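Local coordinates for aspartate aminotransferase (Rhodobacter sphaeroides, PDB 3NRA), which probably catalyses the pyridoxal-phosphate-dependent transfer of an amino group from aspartate to 2-oxoglutarate, giving oxaloacetate and glutamate, at residues Val42-Gly47 with Glu389-Ala394; Ala97-Arg102 with His233-Ala238; Asp241-Val246 with Gly267-Ile272; Gly337-Pro342 with Arg381-Gln386. All blocks are in the same frame, centred on the assembly; numbering follows the deposited sequence. Where two conformers were deposited one is given.

In the fold
Contact 1 is closed by the most distant partners in sequence, and the other three are nested inside its loop in series: contact 2, then 3, then 4. In space they form two pairs. Contacts 1 and 4 have centres 9 Å apart and belong to the four-stranded mixed sheet, ordered 42-43, 364-368, 380-383, 339-340, with helix 388-404 against it. Contacts 2 and 3, also 9 Å apart, lie where strand 263-267 ends and strand 245-249 begins in the seven-stranded sheet. Contact 4 sits at the active site, where Tyr339 OH bonds the cofactor-bearing lysine at position 253; contacts 2 and 3 lie far from it, their centres 29 and 31 Å away.

Contact 1: Val42-Gly47 with Glu389-Ala394; sequences VDFSHG and EAAVAA
Phe44 and Val42 reach from the edge of a sheet to the alanine-rich surface of helix 388-404. In Phe44 the first torsion sets CG anti to the carbonyl carbon (chi1 -70°), and from CB outward the side chain meets the helix at its outermost atoms, CE1, CE2 and CZ. CE1 comes within 4.1 Å of Ala391 CB, while on the other side of the ring CE2 lies 3.7 Å from Ala394 CB. Between them the tip, CZ, meets Ala391 O edge-on at 3.7 Å, so the weakly positive rim of the ring faces a helix carbonyl. One ring face is covered from within its own segment by Val42 CG1, 3.6 Å above the plane and over its centre. The other methyl, Val42 CG2, runs on to the helix and sits 3.7 Å from Ala394 CB and close to Ala390 O. An alanine in place of Phe44 would probably open a gap beside the helix, leaving Ala391 CB, Ala394 CB and Val42 CG1 without their aromatic partner. Strand 42-43 is outermost in its sheet within this chain and pairs with strand 364-368, whose Val364 touches both Phe44 and Ala394, so the helix packs on both strands.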
# COMPACT_ATOMS: atom_id res chain seq x y z
N VAL B 42 4.18 -19.42 -21.97
CA VAL B 42 3.47 -18.16 -21.83
C VAL B 42 2.77 -18.18 -20.51
O VAL B 42 2.06 -19.13 -20.19
CB VAL B 42 2.45 -17.94 -22.97
CG1 VAL B 42 1.70 -16.63 -22.76
CG2 VAL B 42 3.18 -17.92 -24.36
N ASP B 43 3.02 -17.15 -19.72
CA ASP B 43 2.31 -16.94 -18.46
C ASP B 43 1.15 -15.96 -18.70
O ASP B 43 1.36 -14.75 -18.73
CB ASP B 43 3.28 -16.39 -17.42
CG ASP B 43 2.64 -16.18 -16.05
OD1 ASP B 43 1.39 -16.29 -15.92
OD2 ASP B 43 3.39 -15.87 -15.12
N PHE B 44 -0.06 -16.49 -18.87
CA PHE B 44 -1.26 -15.66 -19.12
C PHE B 44 -1.87 -15.13 -17.81
O PHE B 44 -2.98 -14.55 -17.84
CB PHE B 44 -2.36 -16.47 -19.85
CG PHE B 44 -2.06 -16.81 -21.26
CD1 PHE B 44 -2.10 -15.83 -22.25
CD2 PHE B 44 -1.88 -18.13 -21.65
CE1 PHE B 44 -1.92 -16.15 -23.56
CE2 PHE B 44 -1.65 -18.45 -22.98
CZ PHE B 44 -1.68 -17.45 -23.94
N SER B 45 -1.20 -15.34 -16.66
CA SER B 45 -1.76 -14.88 -15.38
C SER B 45 -1.75 -13.35 -15.26
O SER B 45 -2.59 -12.79 -14.60
CB SER B 45 -1.06 -15.54 -14.18
OG SER B 45 0.24 -15.03 -13.98
N HIS B 46 -0.81 -12.69 -15.94
CA HIS B 46 -0.80 -11.22 -16.01
C HIS B 46 -0.14 -10.72 -17.31
O HIS B 46 0.42 -11.51 -18.09
CB HIS B 46 -0.07 -10.63 -14.78
CG HIS B 46 1.35 -11.06 -14.67
ND1 HIS B 46 2.37 -10.42 -15.35
CD2 HIS B 46 1.93 -12.07 -13.98
CE1 HIS B 46 3.52 -11.03 -15.07
NE2 HIS B 46 3.27 -12.03 -14.26
N GLY B 47 -0.21 -9.40 -17.52
CA GLY B 47 0.34 -8.78 -18.75
C GLY B 47 1.87 -8.84 -18.87
O GLY B 47 2.59 -8.85 -17.86
N GLU B 389 2.64 -13.85 -31.35
CA GLU B 389 2.87 -15.18 -31.88
C GLU B 389 2.97 -16.23 -30.76
O GLU B 389 2.41 -17.31 -30.89
CB GLU B 389 4.12 -15.19 -32.75
CG GLU B 389 3.91 -14.39 -34.05
CD GLU B 389 5.04 -14.55 -35.03
OE1 GLU B 389 6.12 -15.09 -34.63
OE2 GLU B 389 4.87 -14.15 -36.22
N ALA B 390 3.70 -15.91 -29.68
CA ALA B 390 3.81 -16.82 -28.53
C ALA B 390 2.42 -17.11 -27.93
O ALA B 390 2.10 -18.26 -27.69
CB ALA B 390 4.73 -16.27 -27.49
N ALA B 391 1.58 -16.09 -27.83
CA ALA B 391 0.24 -16.25 -27.28
C ALA B 391 -0.63 -17.18 -28.13
O ALA B 391 -1.35 -18.02 -27.61
CB ALA B 391 -0.45 -14.86 -27.15
N VAL B 392 -0.56 -17.01 -29.45
CA VAL B 392 -1.35 -17.81 -30.37
C VAL B 392 -0.91 -19.29 -30.33
O VAL B 392 -1.75 -20.16 -30.14
CB VAL B 392 -1.28 -17.26 -31.81
CG1 VAL B 392 -1.83 -18.26 -32.80
CG2 VAL B 392 -2.03 -15.89 -31.90
N ALA B 393 0.42 -19.53 -30.43
CA ALA B 393 1.03 -20.88 -30.26
C ALA B 393 0.65 -21.52 -28.92
O ALA B 393 0.33 -22.68 -28.89
CB ALA B 393 2.56 -20.82 -30.40
N ALA B 394 0.66 -20.74 -27.84
CA ALA B 394 0.23 -21.24 -26.52
C ALA B 394 -1.25 -21.66 -26.53
O ALA B 394 -1.60 -22.70 -26.03
CB ALA B 394 0.49 -20.17 -25.41

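Contact 2: Ala97-Arg102 with His233-Ala238; sequences APVDAR and HLRAEA
Arg235 and Ala97 bury the most surface here, and Ala236 adds a smaller share at the margin. Arg235 takes the crowded position, with CG between the backbone N and the carbonyl carbon (chi1 76°), and the chain bends at chi3. The guanidinium arrives end-on at Pro98 O and grips that single oxygen with two nitrogens. NH2 makes the straighter bond, at 2.9 Å from Pro98 O and 153° at the hydrogen. NH1 bonds the same oxygen at 3.1 Å, approaching from above the carbonyl plane, and also makes a weak bond to Ala97 O. Both oxygens lie at the guanidinium edge. Val99 crosses the arginine at about a right angle and brings CG2 to 3.4 Å from Arg235 NH1. Ala97 CB lies 3.6 Å from Arg235 NH1 and also meets Ala236, with the two CB atoms 4.1 Å apart. The contact thus ties the loop after helix 81-95 to the 3-10 turn ahead of strand 245-249. Thr95 OG1 is a further partner of NH1, and Phe266 packs on the arginine side chain. Across the two segments a buried positive group meets carbonyl oxygens and no carboxylate, so its charge is probably offset here by peptide dipoles.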
# COMPACT_ATOMS: atom_id res chain seq x y z
N ALA B 97 -17.83 13.59 -16.87
CA ALA B 97 -18.40 14.30 -15.72
C ALA B 97 -17.28 15.01 -14.93
O ALA B 97 -16.12 14.63 -15.03
CB ALA B 97 -19.18 13.33 -14.80
N PRO B 98 -17.64 16.05 -14.15
CA PRO B 98 -16.65 16.79 -13.37
C PRO B 98 -15.83 15.94 -12.39
O PRO B 98 -16.33 14.94 -11.86
CB PRO B 98 -17.52 17.81 -12.59
CG PRO B 98 -18.62 18.06 -13.44
CD PRO B 98 -18.95 16.72 -14.09
N VAL B 99 -14.58 16.34 -12.20
CA VAL B 99 -13.70 15.75 -11.22
C VAL B 99 -13.09 16.89 -10.40
O VAL B 99 -12.63 17.90 -10.95
CB VAL B 99 -12.56 14.91 -11.91
CG1 VAL B 99 -11.57 14.43 -10.91
CG2 VAL B 99 -13.16 13.71 -12.66
N ASP B 100 -13.12 16.72 -9.09
CA ASP B 100 -12.63 17.71 -8.16
C ASP B 100 -11.20 17.33 -7.69
O ASP B 100 -11.05 16.44 -6.85
CB ASP B 100 -13.60 17.78 -6.98
CG ASP B 100 -13.17 18.75 -5.89
OD1 ASP B 100 -12.07 19.34 -5.98
OD2 ASP B 100 -13.94 18.89 -4.93
N ALA B 101 -10.18 18.01 -8.22
CA ALA B 101 -8.77 17.74 -7.84
C ALA B 101 -8.48 17.83 -6.33
O ALA B 101 -7.67 17.05 -5.80
CB ALA B 101 -7.82 18.70 -8.58
N ARG B 102 -9.13 18.79 -5.67
CA ARG B 102 -8.76 19.14 -4.32
C ARG B 102 -9.35 18.16 -3.30
O ARG B 102 -8.63 17.60 -2.51
CB ARG B 102 -9.14 20.60 -4.01
CG ARG B 102 -8.46 21.65 -4.96
CD ARG B 102 -6.98 21.29 -5.26
NE ARG B 102 -6.23 22.28 -6.02
CZ ARG B 102 -5.71 23.42 -5.53
NH1 ARG B 102 -5.96 23.80 -4.27
NH2 ARG B 102 -4.96 24.19 -6.33
N HIS B 233 -20.04 5.38 -18.60
CA HIS B 233 -19.50 5.68 -17.29
C HIS B 233 -20.61 5.94 -16.30
O HIS B 233 -21.30 6.95 -16.40
CB HIS B 233 -18.59 6.90 -17.37
CG HIS B 233 -17.41 6.71 -18.25
ND1 HIS B 233 -16.19 6.27 -17.78
CD2 HIS B 233 -17.23 6.94 -19.58
CE1 HIS B 233 -15.33 6.19 -18.78
NE2 HIS B 233 -15.93 6.60 -19.88
N LEU B 234 -20.75 5.05 -15.32
CA LEU B 234 -21.79 5.18 -14.26
C LEU B 234 -21.81 6.57 -13.65
O LEU B 234 -22.87 7.12 -13.42
CB LEU B 234 -21.56 4.15 -13.15
CG LEU B 234 -22.68 4.07 -12.09
CD1 LEU B 234 -23.97 3.66 -12.74
CD2 LEU B 234 -22.31 3.11 -10.95
N ARG B 235 -20.63 7.15 -13.41
CA ARG B 235 -20.52 8.45 -12.70
C ARG B 235 -21.08 9.65 -13.46
O ARG B 235 -21.26 10.69 -12.86
CB ARG B 235 -19.04 8.74 -12.34
CG ARG B 235 -18.16 9.21 -13.50
CD ARG B 235 -16.67 9.29 -13.05
NE ARG B 235 -16.55 10.20 -11.92
CZ ARG B 235 -16.39 11.52 -12.01
NH1 ARG B 235 -16.17 12.12 -13.19
NH2 ARG B 235 -16.42 12.25 -10.88
N ALA B 236 -21.26 9.49 -14.77
CA ALA B 236 -21.88 10.50 -15.61
C ALA B 236 -23.39 10.31 -15.79
O ALA B 236 -24.04 11.17 -16.38
CB ALA B 236 -21.18 10.54 -17.00
N GLU B 237 -23.97 9.23 -15.27
CA GLU B 237 -25.47 9.01 -15.38
C GLU B 237 -26.29 10.09 -14.66
O GLU B 237 -26.04 10.41 -13.52
CB GLU B 237 -25.87 7.64 -14.83
CG GLU B 237 -25.46 6.50 -15.69
CD GLU B 237 -26.18 6.47 -17.03
OE1 GLU B 237 -27.39 6.81 -17.10
OE2 GLU B 237 -25.51 6.13 -18.03
N ALA B 238 -27.27 10.66 -15.35
CA ALA B 238 -28.16 11.70 -14.75
C ALA B 238 -28.92 11.19 -13.47
O ALA B 238 -29.19 11.97 -12.54
CB ALA B 238 -29.17 12.22 -15.81

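Contact 3: Asp241-Val246 with Gly267-Ile272; sequences DAENVV and GSRAII
Glu243 holds Arg269, the first residue of helix 269-282, through both carboxylate oxygens, OE1 at the backbone N and OE2 at the side chain. OE1 accepts from Arg269 N through its syn lone pair, at 2.7 Å and a nearly straight 166°. OE2 stands over one face of the Arg269 guanidinium, 3.0 Å from NH2; no N-H points at it, and this salt bridge rests on charge alone. The two flat groups are 24° apart, and the bend at chi2 (-57°) swings Glu243 CD toward the helix. Ser268 OG donates to Glu243 O at 2.8 Å from above the carbonyl plane, and Ser268 N bonds Val245 O at 3.0 Å. Ser268 is the helix N-cap: its OG also accepts a weak bond from Ile271 N. A carboxylate beside this helix end probably gains from the helix dipole. One water links Glu243 OE1 to Ala270 N, and another joins Glu243 OE2 to Gly267 O. Just ahead of the cap, Gly267 and Val246 form an antiparallel non-hydrogen-bonded pair, where strand 263-267 meets strand 245-249. Gly267 CA comes 3.4 Å from Val245 O in a CA-H...O contact. Beyond the polar group, Val246 CG2 packs 3.8 Å from Ile271 CG2.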
# COMPACT_ATOMS: atom_id res chain seq x y z
N ASP B 241 -26.47 10.08 -8.05
CA ASP B 241 -25.85 11.17 -7.31
C ASP B 241 -24.35 10.97 -7.35
O ASP B 241 -23.84 9.93 -6.91
CB ASP B 241 -26.35 11.16 -5.84
CG ASP B 241 -25.69 12.24 -4.98
OD1 ASP B 241 -25.08 13.20 -5.53
OD2 ASP B 241 -25.82 12.13 -3.73
N ALA B 242 -23.64 11.96 -7.88
CA ALA B 242 -22.18 11.92 -7.99
C ALA B 242 -21.50 11.66 -6.63
O ALA B 242 -20.42 11.04 -6.58
CB ALA B 242 -21.65 13.25 -8.60
N GLU B 243 -22.12 12.13 -5.56
CA GLU B 243 -21.56 11.98 -4.22
C GLU B 243 -21.81 10.61 -3.58
O GLU B 243 -21.42 10.39 -2.43
CB GLU B 243 -22.07 13.11 -3.31
CG GLU B 243 -21.55 14.52 -3.72
CD GLU B 243 -20.01 14.58 -3.75
OE1 GLU B 243 -19.38 14.17 -2.74
OE2 GLU B 243 -19.43 15.01 -4.78
N ASN B 244 -22.42 9.68 -4.31
CA ASN B 244 -22.48 8.30 -3.88
C ASN B 244 -21.79 7.36 -4.86
O ASN B 244 -22.11 6.18 -4.87
CB ASN B 244 -23.94 7.86 -3.66
CG ASN B 244 -24.67 8.72 -2.65
OD1 ASN B 244 -25.70 9.35 -2.97
ND2 ASN B 244 -24.17 8.75 -1.42
N VAL B 245 -20.87 7.87 -5.67
CA VAL B 245 -20.12 7.06 -6.57
C VAL B 245 -18.63 7.33 -6.36
O VAL B 245 -18.20 8.48 -6.25
CB VAL B 245 -20.51 7.32 -8.03
CG1 VAL B 245 -19.68 6.42 -8.98
CG2 VAL B 245 -22.03 7.12 -8.25
N VAL B 246 -17.87 6.26 -6.29
CA VAL B 246 -16.43 6.32 -6.37
C VAL B 246 -16.01 5.47 -7.57
O VAL B 246 -16.44 4.34 -7.70
CB VAL B 246 -15.78 5.80 -5.09
CG1 VAL B 246 -14.26 5.74 -5.21
CG2 VAL B 246 -16.19 6.70 -3.92
N GLY B 267 -14.56 10.96 -7.09
CA GLY B 267 -15.98 10.99 -6.81
C GLY B 267 -16.24 11.52 -5.43
O GLY B 267 -15.72 12.58 -5.06
N SER B 268 -17.06 10.78 -4.66
CA SER B 268 -17.66 11.28 -3.44
C SER B 268 -16.66 11.93 -2.49
O SER B 268 -15.70 11.27 -2.06
CB SER B 268 -18.33 10.13 -2.70
OG SER B 268 -18.85 10.60 -1.46
N ARG B 269 -16.92 13.18 -2.11
CA ARG B 269 -16.00 13.85 -1.24
C ARG B 269 -15.94 13.22 0.17
O ARG B 269 -14.85 13.09 0.72
CB ARG B 269 -16.28 15.35 -1.20
CG ARG B 269 -15.85 16.04 -2.50
CD ARG B 269 -16.19 17.49 -2.52
NE ARG B 269 -17.56 17.69 -2.91
CZ ARG B 269 -17.97 17.77 -4.17
NH1 ARG B 269 -17.09 17.65 -5.16
NH2 ARG B 269 -19.25 17.95 -4.43
N ALA B 270 -17.09 12.81 0.73
CA ALA B 270 -17.11 12.17 2.03
C ALA B 270 -16.30 10.86 2.00
O ALA B 270 -15.51 10.60 2.88
CB ALA B 270 -18.58 11.91 2.49
N ILE B 271 -16.47 10.07 0.95
CA ILE B 271 -15.80 8.78 0.90
C ILE B 271 -14.29 8.95 0.61
O ILE B 271 -13.47 8.30 1.23
CB ILE B 271 -16.45 7.83 -0.12
CG1 ILE B 271 -17.92 7.52 0.27
CG2 ILE B 271 -15.63 6.54 -0.21
CD1 ILE B 271 -18.73 6.78 -0.82
N ILE B 272 -13.97 9.83 -0.33
CA ILE B 272 -12.58 10.15 -0.65
C ILE B 272 -11.85 10.71 0.59
O ILE B 272 -10.74 10.31 0.86
CB ILE B 272 -12.50 11.15 -1.83
CG1 ILE B 272 -12.93 10.46 -3.14
CG2 ILE B 272 -11.09 11.75 -1.95
CD1 ILE B 272 -11.87 9.76 -3.84
O HOH W 1 -19.75 13.74 -0.28
O HOH W 2 -16.56 15.02 -5.90

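Contact 4: Gly337-Pro342 with Arg381-Gln386; sequences GSYLFP and RLNFSQ
Tyr339 and Arg381 meet flat on flat across a pair of antiparallel strands, but the frame is made by the backbone. Leu340 and Leu382 form a hydrogen-bonded pair: Leu382 N reaches Leu340 O at 2.8 Å, and Leu340 N returns to Leu382 O at 3.0 Å. Phe384 N then bonds Ser338 O, beyond the non-hydrogen-bonded pair of Tyr339 and Asn383, where Tyr339 CA-H also points at Leu382 O.

The stack of Arg381 on Tyr339 is offset. Tyr339 CE1 stands 3.4 Å above the centre of the guanidinium, Arg381 NH1 lies over the ring face, and the planes are 22° apart.

Among the side-chain hydrogen bonds, Arg381 NH1 is bonded to Asn190 OD1. A water joins Tyr339 OH, at 2.6 Å, to Asn383 ND2. Asn383 OD1 closes an Asx turn by accepting from Ser385 N at 2.9 Å.

The apolar packing centres on Phe384. Ser338 CA makes a CH-pi contact over one face of its ring, 3.8 Å from the centroid, and Leu340 CD1 comes 3.6 Å from Phe384 CD2. Pro342 CG touches Leu382 CD1, the two side chains crossing at about a right angle.

An alanine in place of Arg381, lacking the flat group stacked at Tyr339 CE1, would probably leave Asn190 OD1 without this donor and give the phenol more freedom to shift.

Tyr339 OH is hydrogen-bonded to NZ of the pyridoxal-phosphate-modified lysine at position 253, so the stack and the Asn190 bond probably help hold both phenol and guanidinium in place in the active site, the arginine's position being consistent with the carboxylate-binding arginine of the family.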
# COMPACT_ATOMS: atom_id res chain seq x y z
N GLY B 337 -10.17 -4.04 -22.40
CA GLY B 337 -9.17 -4.75 -21.58
C GLY B 337 -8.64 -6.00 -22.24
O GLY B 337 -9.03 -6.32 -23.35
N SER B 338 -7.74 -6.72 -21.56
CA SER B 338 -7.01 -7.84 -22.16
C SER B 338 -7.28 -9.20 -21.46
O SER B 338 -6.38 -10.06 -21.41
CB SER B 338 -5.51 -7.55 -22.14
OG SER B 338 -5.26 -6.22 -22.54
N TYR B 339 -8.52 -9.40 -20.97
CA TYR B 339 -8.93 -10.69 -20.40
C TYR B 339 -9.88 -11.48 -21.33
O TYR B 339 -10.79 -10.92 -21.91
CB TYR B 339 -9.59 -10.49 -19.06
CG TYR B 339 -8.65 -9.93 -18.04
CD1 TYR B 339 -7.44 -10.58 -17.73
CD2 TYR B 339 -8.96 -8.76 -17.36
CE1 TYR B 339 -6.57 -10.07 -16.78
CE2 TYR B 339 -8.09 -8.24 -16.41
CZ TYR B 339 -6.89 -8.90 -16.13
OH TYR B 339 -6.01 -8.38 -15.21
N LEU B 340 -9.59 -12.78 -21.49
CA LEU B 340 -10.51 -13.75 -22.05
C LEU B 340 -10.81 -14.82 -20.99
O LEU B 340 -9.90 -15.28 -20.27
CB LEU B 340 -9.91 -14.45 -23.25
CG LEU B 340 -9.85 -13.79 -24.61
CD1 LEU B 340 -8.65 -14.36 -25.42
CD2 LEU B 340 -11.13 -14.02 -25.36
N PHE B 341 -12.06 -15.26 -20.96
CA PHE B 341 -12.52 -16.20 -19.97
C PHE B 341 -13.27 -17.37 -20.66
O PHE B 341 -14.48 -17.47 -20.59
CB PHE B 341 -13.41 -15.44 -19.01
CG PHE B 341 -13.65 -16.13 -17.71
CD1 PHE B 341 -12.60 -16.52 -16.91
CD2 PHE B 341 -14.95 -16.28 -17.24
CE1 PHE B 341 -12.82 -17.10 -15.69
CE2 PHE B 341 -15.18 -16.88 -16.02
CZ PHE B 341 -14.10 -17.27 -15.24
N PRO B 342 -12.52 -18.27 -21.33
CA PRO B 342 -13.15 -19.40 -21.97
C PRO B 342 -13.72 -20.43 -20.98
O PRO B 342 -13.09 -20.72 -19.97
CB PRO B 342 -12.03 -20.00 -22.80
CG PRO B 342 -10.82 -19.54 -22.19
CD PRO B 342 -11.12 -18.16 -21.74
N ARG B 381 -9.05 -17.98 -16.86
CA ARG B 381 -8.81 -16.63 -17.36
C ARG B 381 -7.43 -16.57 -18.01
O ARG B 381 -6.46 -17.12 -17.49
CB ARG B 381 -8.90 -15.59 -16.25
CG ARG B 381 -9.13 -14.19 -16.77
CD ARG B 381 -8.85 -13.14 -15.77
NE ARG B 381 -7.43 -13.14 -15.38
CZ ARG B 381 -6.93 -12.48 -14.34
NH1 ARG B 381 -7.70 -11.70 -13.60
NH2 ARG B 381 -5.62 -12.56 -14.07
N LEU B 382 -7.37 -15.87 -19.15
CA LEU B 382 -6.14 -15.54 -19.83
C LEU B 382 -6.00 -14.05 -19.86
O LEU B 382 -6.92 -13.36 -20.25
CB LEU B 382 -6.17 -16.06 -21.25
CG LEU B 382 -5.87 -17.55 -21.45
CD1 LEU B 382 -6.99 -18.40 -20.92
CD2 LEU B 382 -5.61 -17.87 -22.94
N ASN B 383 -4.84 -13.53 -19.47
CA ASN B 383 -4.49 -12.16 -19.83
C ASN B 383 -3.70 -12.22 -21.14
O ASN B 383 -2.56 -12.70 -21.15
CB ASN B 383 -3.68 -11.47 -18.70
CG ASN B 383 -3.32 -10.02 -19.04
OD1 ASN B 383 -2.95 -9.71 -20.18
ND2 ASN B 383 -3.39 -9.13 -18.04
N PHE B 384 -4.29 -11.71 -22.22
CA PHE B 384 -3.67 -11.83 -23.54
C PHE B 384 -2.85 -10.61 -23.98
O PHE B 384 -2.45 -10.52 -25.14
CB PHE B 384 -4.72 -12.23 -24.63
CG PHE B 384 -5.81 -11.21 -24.85
CD1 PHE B 384 -5.65 -10.18 -25.77
CD2 PHE B 384 -7.04 -11.34 -24.20
CE1 PHE B 384 -6.69 -9.25 -26.01
CE2 PHE B 384 -8.06 -10.45 -24.44
CZ PHE B 384 -7.88 -9.39 -25.35
N SER B 385 -2.49 -9.73 -23.05
CA SER B 385 -1.47 -8.70 -23.35
C SER B 385 -0.09 -9.36 -23.32
O SER B 385 0.65 -9.25 -22.33
CB SER B 385 -1.58 -7.51 -22.41
OG SER B 385 -0.71 -6.48 -22.83
N GLN B 386 0.21 -10.06 -24.42
CA GLN B 386 1.34 -10.97 -24.53
C GLN B 386 2.01 -10.75 -25.87
O GLN B 386 1.46 -10.03 -26.74
CB GLN B 386 0.87 -12.42 -24.48
CG GLN B 386 0.09 -12.83 -23.21
CD GLN B 386 0.93 -12.77 -21.95
OE1 GLN B 386 2.20 -12.91 -22.00
NE2 GLN B 386 0.26 -12.53 -20.80
O HOH W 3 -3.70 -9.51 -15.02